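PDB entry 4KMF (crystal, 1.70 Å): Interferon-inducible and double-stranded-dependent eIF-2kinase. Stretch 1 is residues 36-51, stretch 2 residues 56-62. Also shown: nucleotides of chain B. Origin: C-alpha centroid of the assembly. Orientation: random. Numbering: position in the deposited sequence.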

ATOM      1  N   VAL A  36      -7.927   4.523   8.526  1.00 18.40           N
ATOM      2  CA  VAL A  36      -7.760   5.909   8.957  1.00 18.64           C
ATOM      3  C   VAL A  36      -7.178   6.754   7.840  1.00 17.67           C
ATOM      4  O   VAL A  36      -7.678   7.850   7.584  1.00 16.68           O
ATOM      5  CB  VAL A  36      -6.946   6.000  10.223  1.00 19.29           C
ATOM      6  CG1 VAL A  36      -6.732   7.462  10.622  1.00 19.18           C
ATOM      7  CG2 VAL A  36      -7.751   5.265  11.303  1.00 23.45           C
ATOM      8  N   ASN A  37      -6.151   6.241   7.152  1.00 16.56           N
ATOM      9  CA  ASN A  37      -5.555   7.010   6.064  1.00 16.60           C
ATOM     10  C   ASN A  37      -6.516   7.217   4.907  1.00 16.52           C
ATOM     11  O   ASN A  37      -6.564   8.292   4.332  1.00 16.06           O
ATOM     12  CB  ASN A  37      -4.228   6.385   5.618  1.00 16.47           C
ATOM     13  CG  ASN A  37      -3.063   6.922   6.389  1.00 16.71           C
ATOM     14  OD1 ASN A  37      -3.123   8.023   6.931  1.00 18.38           O
ATOM     15  ND2 ASN A  37      -1.970   6.162   6.417  1.00 18.67           N
ATOM     16  N   ARG A  38      -7.314   6.204   4.579  1.00 15.81           N
ATOM     17  CA  ARG A  38      -8.366   6.375   3.570  1.00 16.93           C
ATOM     18  C   ARG A  38      -9.235   7.603   3.930  1.00 16.69           C
ATOM     19  O   ARG A  38      -9.447   8.499   3.117  1.00 16.72           O
ATOM     20  CB  ARG A  38      -9.218   5.112   3.474  1.00 16.59           C
ATOM     21  CG  ARG A  38     -10.363   5.282   2.486  1.00 20.22           C
ATOM     22  CD  ARG A  38     -11.087   3.963   2.264  1.00 29.53           C
ATOM     23  NE  ARG A  38     -12.239   3.813   3.136  1.00 36.89           N
ATOM     24  CZ  ARG A  38     -12.382   2.863   4.069  1.00 41.18           C
ATOM     25  NH1 ARG A  38     -11.432   1.939   4.255  1.00 42.07           N
ATOM     26  NH2 ARG A  38     -13.497   2.832   4.816  1.00 42.65           N
ATOM     27  N   HIS A  39      -9.694   7.647   5.171  1.00 17.05           N
ATOM     28  CA  HIS A  39     -10.503   8.761   5.634  1.00 17.41           C
ATOM     29  C   HIS A  39      -9.768  10.086   5.674  1.00 16.47           C
ATOM     30  O   HIS A  39     -10.341  11.109   5.290  1.00 15.04           O
ATOM     31  CB  HIS A  39     -11.147   8.441   6.978  1.00 18.07           C
ATOM     32  CG  HIS A  39     -12.124   7.313   6.911  1.00 21.16           C
ATOM     33  ND1 HIS A  39     -13.165   7.278   6.001  1.00 23.34           N
ATOM     34  CD2 HIS A  39     -12.204   6.164   7.617  1.00 25.23           C
ATOM     35  CE1 HIS A  39     -13.854   6.163   6.166  1.00 27.38           C
ATOM     36  NE2 HIS A  39     -13.292   5.467   7.141  1.00 26.49           N
ATOM     37  N   LEU A  40      -8.518  10.094   6.145  1.00 16.07           N
ATOM     38  CA  LEU A  40      -7.751  11.354   6.209  1.00 15.64           C
ATOM     39  C   LEU A  40      -7.570  11.964   4.803  1.00 15.78           C
ATOM     40  O   LEU A  40      -7.724  13.170   4.625  1.00 15.83           O
ATOM     41  CB  LEU A  40      -6.377  11.126   6.850  1.00 14.00           C
ATOM     42  CG  LEU A  40      -6.464  10.962   8.379  1.00 16.49           C
ATOM     43  CD1 LEU A  40      -5.130  10.495   8.972  1.00 16.97           C
ATOM     44  CD2 LEU A  40      -6.989  12.236   9.039  1.00 17.92           C
ATOM     45  N   TYR A  41      -7.239  11.130   3.812  1.00 15.87           N
ATOM     46  CA  TYR A  41      -7.052  11.651   2.458  1.00 16.08           C
ATOM     47  C   TYR A  41      -8.372  12.080   1.812  1.00 17.31           C
ATOM     48  O   TYR A  41      -8.373  13.075   1.081  1.00 17.20           O
ATOM     49  CB  TYR A  41      -6.234  10.689   1.572  1.00 16.18           C
ATOM     50  CG  TYR A  41      -4.746  10.732   1.900  1.00 15.04           C
ATOM     51  CD1 TYR A  41      -4.197   9.867   2.874  1.00 13.47           C
ATOM     52  CD2 TYR A  41      -3.893  11.637   1.265  1.00 16.01           C
ATOM     53  CE1 TYR A  41      -2.840   9.907   3.206  1.00 13.64           C
ATOM     54  CE2 TYR A  41      -2.522  11.689   1.599  1.00 15.78           C
ATOM     55  CZ  TYR A  41      -2.009  10.825   2.584  1.00 14.41           C
ATOM     56  OH  TYR A  41      -0.659  10.898   2.900  1.00 16.06           O
ATOM     57  N   ASN A  42      -9.491  11.392   2.111  1.00 17.17           N
ATOM     58  CA  ASN A  42     -10.823  11.896   1.670  1.00 17.77           C
ATOM     59  C   ASN A  42     -11.111  13.241   2.324  1.00 17.93           C
ATOM     60  O   ASN A  42     -11.558  14.175   1.653  1.00 18.77           O
ATOM     61  CB  ASN A  42     -11.966  10.963   2.109  1.00 18.55           C
ATOM     62  CG  ASN A  42     -11.987   9.644   1.383  1.00 20.51           C
ATOM     63  OD1 ASN A  42     -11.465   9.511   0.290  1.00 23.03           O
ATOM     64  ND2 ASN A  42     -12.670   8.672   1.975  1.00 24.52           N
ATOM     65  N   LEU A  43     -10.833  13.344   3.630  1.00 18.27           N
ATOM     66  CA  LEU A  43     -11.016  14.601   4.372  1.00 17.78           C
ATOM     67  C   LEU A  43     -10.127  15.708   3.816  1.00 18.12           C
ATOM     68  O   LEU A  43     -10.469  16.872   3.884  1.00 19.28           O
ATOM     69  CB  LEU A  43     -10.780  14.396   5.872  1.00 17.41           C
ATOM     70  CG  LEU A  43     -11.880  13.681   6.642  1.00 16.57           C
ATOM     71  CD1 LEU A  43     -11.400  13.330   8.025  1.00 18.64           C
ATOM     72  CD2 LEU A  43     -13.131  14.587   6.706  1.00 17.51           C
ATOM     73  N   GLN A  44      -8.979  15.365   3.259  1.00 18.89           N
ATOM     74  CA  GLN A  44      -8.164  16.348   2.595  1.00 19.66           C
ATOM     75  C   GLN A  44      -8.753  16.799   1.254  1.00 20.57           C
ATOM     76  O   GLN A  44      -8.767  17.997   0.937  1.00 20.04           O
ATOM     77  CB  GLN A  44      -6.768  15.784   2.409  1.00 19.73           C
ATOM     78  CG  GLN A  44      -5.820  16.834   1.850  1.00 22.63           C
ATOM     79  CD  GLN A  44      -4.426  16.355   1.824  1.00 27.62           C
ATOM     80  OE1 GLN A  44      -3.567  16.918   2.500  1.00 33.29           O
ATOM     81  NE2 GLN A  44      -4.163  15.332   1.025  1.00 27.45           N
ATOM     82  N   ARG A  45      -9.276  15.851   0.477  1.00 20.56           N
ATOM     83  CA  ARG A  45      -9.995  16.177  -0.747  1.00 21.50           C
ATOM     84  C   ARG A  45     -11.188  17.085  -0.480  1.00 21.23           C
ATOM     85  O   ARG A  45     -11.497  17.938  -1.288  1.00 22.47           O
ATOM     86  CB  ARG A  45     -10.485  14.915  -1.447  1.00 22.37           C
ATOM     87  CG  ARG A  45      -9.418  14.126  -2.118  1.00 25.68           C
ATOM     88  CD  ARG A  45     -10.030  13.007  -2.976  1.00 28.37           C
ATOM     89  NE  ARG A  45     -10.169  13.450  -4.369  1.00 32.79           N
ATOM     90  CZ  ARG A  45     -10.789  12.767  -5.343  1.00 33.44           C
ATOM     91  NH1 ARG A  45     -11.340  11.577  -5.117  1.00 34.19           N
ATOM     92  NH2 ARG A  45     -10.831  13.267  -6.568  1.00 34.54           N
ATOM     93  N   SER A  46     -11.804  16.945   0.686  1.00 20.67           N
ATOM     94  CA  SER A  46     -13.010  17.686   1.001  1.00 20.19           C
ATOM     95  C   SER A  46     -12.708  18.932   1.813  1.00 20.30           C
ATOM     96  O   SER A  46     -13.621  19.576   2.332  1.00 20.16           O
ATOM     97  CB  SER A  46     -14.062  16.796   1.669  1.00 20.88           C
ATOM     98  OG  SER A  46     -13.628  16.287   2.916  1.00 19.99           O
ATOM     99  N   ASN A  47     -11.420  19.259   1.909  1.00 20.11           N
ATOM    100  CA  ASN A  47     -10.923  20.518   2.496  1.00 21.27           C
ATOM    101  C   ASN A  47     -11.230  20.624   3.989  1.00 20.93           C
ATOM    102  O   ASN A  47     -11.434  21.715   4.533  1.00 21.98           O
ATOM    103  CB  ASN A  47     -11.420  21.737   1.691  1.00 22.27           C
ATOM    104  CG  ASN A  47     -10.745  23.035   2.112  1.00 23.86           C
ATOM    105  OD1 ASN A  47      -9.519  23.104   2.251  1.00 26.60           O
ATOM    106  ND2 ASN A  47     -11.554  24.083   2.322  1.00 27.35           N
ATOM    107  N   GLN A  48     -11.223  19.488   4.678  1.00 20.07           N
ATOM    108  CA  GLN A  48     -11.501  19.514   6.118  1.00 20.28           C
ATOM    109  C   GLN A  48     -10.218  19.369   6.949  1.00 20.24           C
ATOM    110  O   GLN A  48     -10.164  19.784   8.108  1.00 21.20           O
ATOM    111  CB  GLN A  48     -12.494  18.416   6.484  1.00 19.70           C
ATOM    112  CG  GLN A  48     -13.852  18.599   5.784  1.00 22.64           C
ATOM    113  CD  GLN A  48     -14.850  17.523   6.139  1.00 26.18           C
ATOM    114  OE1 GLN A  48     -15.161  16.616   5.330  1.00 28.66           O
ATOM    115  NE2 GLN A  48     -15.346  17.588   7.355  1.00 26.79           N
ATOM    116  N   VAL A  49      -9.207  18.738   6.367  1.00 19.88           N
ATOM    117  CA  VAL A  49      -7.920  18.539   7.023  1.00 18.93           C
ATOM    118  C   VAL A  49      -6.801  18.804   6.028  1.00 19.51           C
ATOM    119  O   VAL A  49      -7.049  18.852   4.825  1.00 20.77           O
ATOM    120  CB  VAL A  49      -7.727  17.079   7.642  1.00 18.59           C
ATOM    121  CG1 VAL A  49      -8.819  16.727   8.650  1.00 18.19           C
ATOM    122  CG2 VAL A  49      -7.649  16.021   6.568  1.00 17.94           C
ATOM    123  N   PHE A  50      -5.586  18.991   6.537  1.00 19.94           N
ATOM    124  CA  PHE A  50      -4.375  19.062   5.699  1.00 20.93           C
ATOM    125  C   PHE A  50      -3.256  18.259   6.367  1.00 21.87           C
ATOM    126  O   PHE A  50      -3.260  18.034   7.582  1.00 19.89           O
ATOM    127  CB  PHE A  50      -3.951  20.524   5.461  1.00 21.03           C
ATOM    128  CG  PHE A  50      -3.452  21.196   6.692  1.00 21.32           C
ATOM    129  CD1 PHE A  50      -2.081  21.253   6.954  1.00 24.45           C
ATOM    130  CD2 PHE A  50      -4.344  21.734   7.613  1.00 23.56           C
ATOM    131  CE1 PHE A  50      -1.622  21.877   8.129  1.00 25.90           C
ATOM    132  CE2 PHE A  50      -3.895  22.343   8.775  1.00 26.11           C
ATOM    133  CZ  PHE A  50      -2.535  22.409   9.036  1.00 26.77           C
ATOM    134  N   ASN A  51      -2.296  17.810   5.568  1.00 24.37           N
ATOM    135  CA  ASN A  51      -1.135  17.168   6.172  1.00 26.65           C
ATOM    136  C   ASN A  51       0.152  17.961   5.955  1.00 27.45           C
ATOM    137  O   ASN A  51       0.221  18.799   5.045  1.00 28.80           O
ATOM    138  CB  ASN A  51      -1.053  15.716   5.751  1.00 27.90           C
ATOM    139  CG  ASN A  51      -0.225  15.510   4.541  1.00 31.15           C
ATOM    140  OD1 ASN A  51       1.021  15.574   4.595  1.00 34.91           O
ATOM    141  ND2 ASN A  51      -0.879  15.205   3.442  1.00 34.89           N
ATOM    142  N   PRO A  56       6.554  10.685   9.454  1.00 23.83           N
ATOM    143  CA  PRO A  56       5.147  10.542   9.072  1.00 23.90           C
ATOM    144  C   PRO A  56       4.398  11.883   8.971  1.00 22.96           C
ATOM    145  O   PRO A  56       4.736  12.826   9.680  1.00 22.91           O
ATOM    146  CB  PRO A  56       4.556   9.705  10.223  1.00 23.34           C
ATOM    147  CG  PRO A  56       5.408  10.028  11.393  1.00 25.41           C
ATOM    148  CD  PRO A  56       6.791  10.242  10.844  1.00 24.92           C
ATOM    149  N   PRO A  57       3.396  11.970   8.085  1.00 22.41           N
ATOM    150  CA  PRO A  57       2.617  13.216   7.986  1.00 21.61           C
ATOM    151  C   PRO A  57       1.855  13.513   9.257  1.00 20.70           C
ATOM    152  O   PRO A  57       1.332  12.590   9.908  1.00 20.59           O
ATOM    153  CB  PRO A  57       1.627  12.949   6.844  1.00 22.91           C
ATOM    154  CG  PRO A  57       2.092  11.638   6.178  1.00 23.14           C
ATOM    155  CD  PRO A  57       2.924  10.908   7.172  1.00 22.26           C
ATOM    156  N   VAL A  58       1.811  14.797   9.600  1.00 19.99           N
ATOM    157  CA  VAL A  58       1.051  15.297  10.747  1.00 19.84           C
ATOM    158  C   VAL A  58      -0.225  15.934  10.197  1.00 19.83           C
ATOM    159  O   VAL A  58      -0.184  16.710   9.215  1.00 21.88           O
ATOM    160  CB  VAL A  58       1.895  16.290  11.566  1.00 19.93           C
ATOM    161  CG1 VAL A  58       1.061  16.955  12.651  1.00 21.00           C
ATOM    162  CG2 VAL A  58       3.102  15.578  12.151  1.00 20.44           C
ATOM    163  N   TRP A  59      -1.367  15.570  10.776  1.00 18.77           N
ATOM    164  CA  TRP A  59      -2.664  15.976  10.224  1.00 18.67           C
ATOM    165  C   TRP A  59      -3.292  16.972  11.156  1.00 19.51           C
ATOM    166  O   TRP A  59      -3.157  16.840  12.388  1.00 19.76           O
ATOM    167  CB  TRP A  59      -3.580  14.774  10.109  1.00 17.71           C
ATOM    168  CG  TRP A  59      -3.101  13.802   9.072  1.00 16.36           C
ATOM    169  CD1 TRP A  59      -2.261  12.725   9.263  1.00 16.11           C
ATOM    170  CD2 TRP A  59      -3.437  13.820   7.684  1.00 17.49           C
ATOM    171  NE1 TRP A  59      -2.040  12.085   8.057  1.00 16.54           N
ATOM    172  CE2 TRP A  59      -2.754  12.732   7.079  1.00 15.94           C
ATOM    173  CE3 TRP A  59      -4.254  14.667   6.876  1.00 15.38           C
ATOM    174  CZ2 TRP A  59      -2.877  12.443   5.693  1.00 19.65           C
ATOM    175  CZ3 TRP A  59      -4.383  14.380   5.514  1.00 15.78           C
ATOM    176  CH2 TRP A  59      -3.696  13.265   4.937  1.00 17.14           C
ATOM    177  N   ASP A  60      -3.959  17.972  10.591  1.00 19.98           N
ATOM    178  CA  ASP A  60      -4.723  18.895  11.431  1.00 21.54           C
ATOM    179  C   ASP A  60      -5.910  19.460  10.672  1.00 22.55           C
ATOM    180  O   ASP A  60      -6.055  19.239   9.469  1.00 21.64           O
ATOM    181  CB  ASP A  60      -3.817  20.031  11.905  1.00 22.24           C
ATOM    182  CG  ASP A  60      -4.326  20.678  13.153  1.00 25.41           C
ATOM    183  OD1 ASP A  60      -3.643  21.598  13.604  1.00 29.28           O
ATOM    184  OD2 ASP A  60      -5.382  20.249  13.702  1.00 27.94           O
ATOM    185  N   LEU A  61      -6.770  20.178  11.393  1.00 23.47           N
ATOM    186  CA  LEU A  61      -7.972  20.773  10.818  1.00 25.13           C
ATOM    187  C   LEU A  61      -7.685  21.985   9.944  1.00 25.85           C
ATOM    188  O   LEU A  61      -6.857  22.815  10.296  1.00 26.63           O
ATOM    189  CB  LEU A  61      -8.937  21.174  11.941  1.00 24.83           C
ATOM    190  CG  LEU A  61      -9.431  20.046  12.846  1.00 24.93           C
ATOM    191  CD1 LEU A  61     -10.272  20.609  13.920  1.00 26.23           C
ATOM    192  CD2 LEU A  61     -10.243  19.007  12.071  1.00 26.30           C
ATOM    193  N   MET A  62      -8.362  22.084   8.800  1.00 27.97           N
ATOM    194  CA  MET A  62      -8.310  23.288   7.972  1.00 29.66           C
ATOM    195  C   MET A  62      -8.927  24.459   8.721  1.00 30.38           C
ATOM    196  O   MET A  62      -9.869  24.255   9.478  1.00 31.55           O
ATOM    197  CB  MET A  62      -9.061  23.083   6.671  1.00 30.56           C
ATOM    198  CG  MET A  62      -8.263  22.445   5.607  1.00 34.96           C
ATOM    199  SD  MET A  62      -7.050  23.539   4.839  1.00 44.62           S
ATOM    200  CE  MET A  62      -6.474  22.387   3.590  1.00 44.68           C
TER
ATOM    201  P    DG B   5      -2.015   3.145   4.150  1.00 18.98           P
ATOM    202  OP1  DG B   5      -1.627   3.596   5.490  1.00 18.71           O
ATOM    203  OP2  DG B   5      -2.384   1.721   3.889  1.00 21.56           O
ATOM    204  O5'  DG B   5      -3.203   4.058   3.594  1.00 17.92           O
ATOM    205  C5'  DG B   5      -3.786   3.774   2.320  1.00 16.94           C
ATOM    206  C4'  DG B   5      -4.717   4.923   2.012  1.00 18.28           C
ATOM    207  O4'  DG B   5      -4.008   6.179   1.923  1.00 18.38           O
ATOM    208  C3'  DG B   5      -5.426   4.724   0.693  1.00 21.30           C
ATOM    209  O3'  DG B   5      -6.719   4.272   1.063  1.00 22.83           O
ATOM    210  C2'  DG B   5      -5.518   6.113   0.082  1.00 18.52           C
ATOM    211  C1'  DG B   5      -4.510   6.950   0.833  1.00 19.26           C
ATOM    212  N9   DG B   5      -3.316   7.282   0.044  1.00 17.40           N
ATOM    213  C8   DG B   5      -2.797   8.545  -0.159  1.00 17.92           C
ATOM    214  N7   DG B   5      -1.709   8.549  -0.872  1.00 17.23           N
ATOM    215  C5   DG B   5      -1.492   7.201  -1.188  1.00 17.46           C
ATOM    216  C6   DG B   5      -0.430   6.609  -1.928  1.00 16.85           C
ATOM    217  O6   DG B   5       0.510   7.224  -2.465  1.00 17.63           O
ATOM    218  N1   DG B   5      -0.538   5.211  -2.029  1.00 16.26           N
ATOM    219  C2   DG B   5      -1.568   4.484  -1.452  1.00 16.74           C
ATOM    220  N2   DG B   5      -1.520   3.153  -1.623  1.00 18.56           N
ATOM    221  N3   DG B   5      -2.558   5.040  -0.692  1.00 17.69           N
ATOM    222  C4   DG B   5      -2.480   6.405  -0.640  1.00 16.70           C
ATOM    223  P    DG B   3       6.447   7.322   7.525  1.00 18.63           P
ATOM    224  OP1  DG B   3       7.533   7.950   8.297  1.00 21.02           O
ATOM    225  OP2  DG B   3       5.264   6.833   8.285  1.00 20.24           O
ATOM    226  O5'  DG B   3       5.961   8.322   6.358  1.00 19.17           O
ATOM    227  C5'  DG B   3       4.946   7.894   5.479  1.00 17.28           C
ATOM    228  C4'  DG B   3       4.716   8.882   4.347  1.00 18.28           C
ATOM    229  O4'  DG B   3       5.864   8.891   3.468  1.00 16.16           O
ATOM    230  C3'  DG B   3       3.579   8.395   3.466  1.00 18.25           C
ATOM    231  O3'  DG B   3       2.350   8.988   3.926  1.00 18.03           O
ATOM    232  C2'  DG B   3       3.923   8.856   2.054  1.00 19.17           C
ATOM    233  C1'  DG B   3       5.432   9.058   2.100  1.00 17.90           C
ATOM    234  N9   DG B   3       6.228   8.105   1.370  1.00 17.55           N
ATOM    235  C8   DG B   3       7.210   8.391   0.456  1.00 16.71           C
ATOM    236  N7   DG B   3       7.805   7.299   0.017  1.00 17.55           N
ATOM    237  C5   DG B   3       7.187   6.245   0.686  1.00 18.32           C
ATOM    238  C6   DG B   3       7.428   4.842   0.639  1.00 18.41           C
ATOM    239  O6   DG B   3       8.249   4.208  -0.070  1.00 21.00           O
ATOM    240  N1   DG B   3       6.569   4.138   1.484  1.00 17.94           N
ATOM    241  C2   DG B   3       5.621   4.693   2.311  1.00 16.69           C
ATOM    242  N2   DG B   3       4.870   3.848   3.046  1.00 16.43           N
ATOM    243  N3   DG B   3       5.405   6.014   2.377  1.00 16.09           N
ATOM    244  C4   DG B   3       6.213   6.734   1.540  1.00 16.88           C
ATOM    245  P    DC B   4       1.084   8.100   4.339  1.00 17.70           P
ATOM    246  OP1  DC B   4      -0.027   9.008   4.709  1.00 17.42           O
ATOM    247  OP2  DC B   4       1.469   7.099   5.328  1.00 18.03           O
ATOM    248  O5'  DC B   4       0.783   7.360   2.968  1.00 17.83           O
ATOM    249  C5'  DC B   4      -0.573   7.053   2.550  1.00 16.20           C
ATOM    250  C4'  DC B   4      -0.604   5.593   2.085  1.00 16.36           C
ATOM    251  O4'  DC B   4       0.222   5.433   0.902  1.00 17.49           O
ATOM    252  C3'  DC B   4      -0.054   4.573   3.082  1.00 15.49           C
ATOM    253  O3'  DC B   4      -0.848   3.377   3.073  1.00 17.70           O
ATOM    254  C2'  DC B   4       1.340   4.261   2.568  1.00 14.34           C
ATOM    255  C1'  DC B   4       1.048   4.289   1.086  1.00 15.75           C
ATOM    256  N1   DC B   4       2.268   4.415   0.276  1.00 15.50           N
ATOM    257  C2   DC B   4       2.971   3.261  -0.089  1.00 14.84           C
ATOM    258  O2   DC B   4       2.556   2.162   0.270  1.00 14.93           O
ATOM    259  N3   DC B   4       4.095   3.390  -0.850  1.00 15.13           N
ATOM    260  C4   DC B   4       4.530   4.611  -1.204  1.00 15.50           C
ATOM    261  N4   DC B   4       5.604   4.699  -1.972  1.00 15.78           N
ATOM    262  C5   DC B   4       3.819   5.808  -0.848  1.00 15.74           C
ATOM    263  C6   DC B   4       2.713   5.668  -0.103  1.00 16.36           C
HETATM  264  O   HOH W   1      -0.824   9.576   7.182  1.00 18.10           O
HETATM  265  O   HOH W   2      -0.845  19.137   9.590  1.00 32.90           O

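Trp-59 is the bump around which this contact is built, and the helix 36-45 and strand 49-51 supply the hollow that receives it. Trp-59 has 169 Å² covered by the other stretch, and its indole lies as a slab between two carbon atoms. Over one face sits Leu-40 CD1, 3.6 Å from the centroid of the five-membered ring and 9° off its normal; over the opposite face sits Asn-51 CB, 3.4 Å from the centroid of the six-membered ring and 4° off its normal. Both lie almost squarely above their rings, so helix and strand clasp the indole like two jaws. The hollow is completed by Val-49, whose CG2 lies 3.7 Å from Trp-59 CE3, and by Tyr-41, whose CE1 lies 3.6 Å from Trp-59 CZ2 at the indole's edge. The Tyr-41 pair is edge-to-face: the planes stand at 84°, and the indole presents its edge to the phenol face. The other face of Tyr-41 is turned to the DNA, with DG5 C8 over it, while Tyr-41 OH donates a hydrogen bond to DC4 OP1 at 2.7 Å.

The indole nitrogen is too far from Asn-37 to bond directly (Trp-59 NE1 to Asn-37 OD1, 4.4 Å), and one water fills the gap. It accepts from Trp-59 NE1 at 2.9 Å and donates to Asn-37 OD1 at 2.8 Å and to DC4 OP1 at 2.7 Å, tying both stretches to the DNA backbone.

The strands run antiparallel, and their register sets the side chains in place. Phe-50 and Asp-60 form the hydrogen-bonded pair, Phe-50 N to Asp-60 O at 3.0 Å and Asp-60 N to Phe-50 O at 3.1 Å; Met-62 N to Gln-48 O, 3.0 Å and nearly straight at 173°, extends the ladder. Asn-51 and Trp-59, a non-hydrogen-bonded pair with CA atoms 4.5 Å apart, share a sheet face, which brings Asn-51 CB over the indole. Gln-44 OE1 accepts two weak hydrogen bonds from Asn-51, from ND2 at 3.3 Å and from N at 3.4 Å, linking helix to strand beside the tryptophan.

On the sheet face of Phe-50 and Asp-60 the packing is more exposed. Phe-50 CE2 lies 3.9 Å from Asp-60 CB, and the ring edge meets Leu-61 O, 3.4 Å from Phe-50 CE2. The Met-62 side chain carries its CE methyl to 3.7 Å from Phe-50 CB and 3.4 Å from Asn-47 OD1, closing this end of the contact.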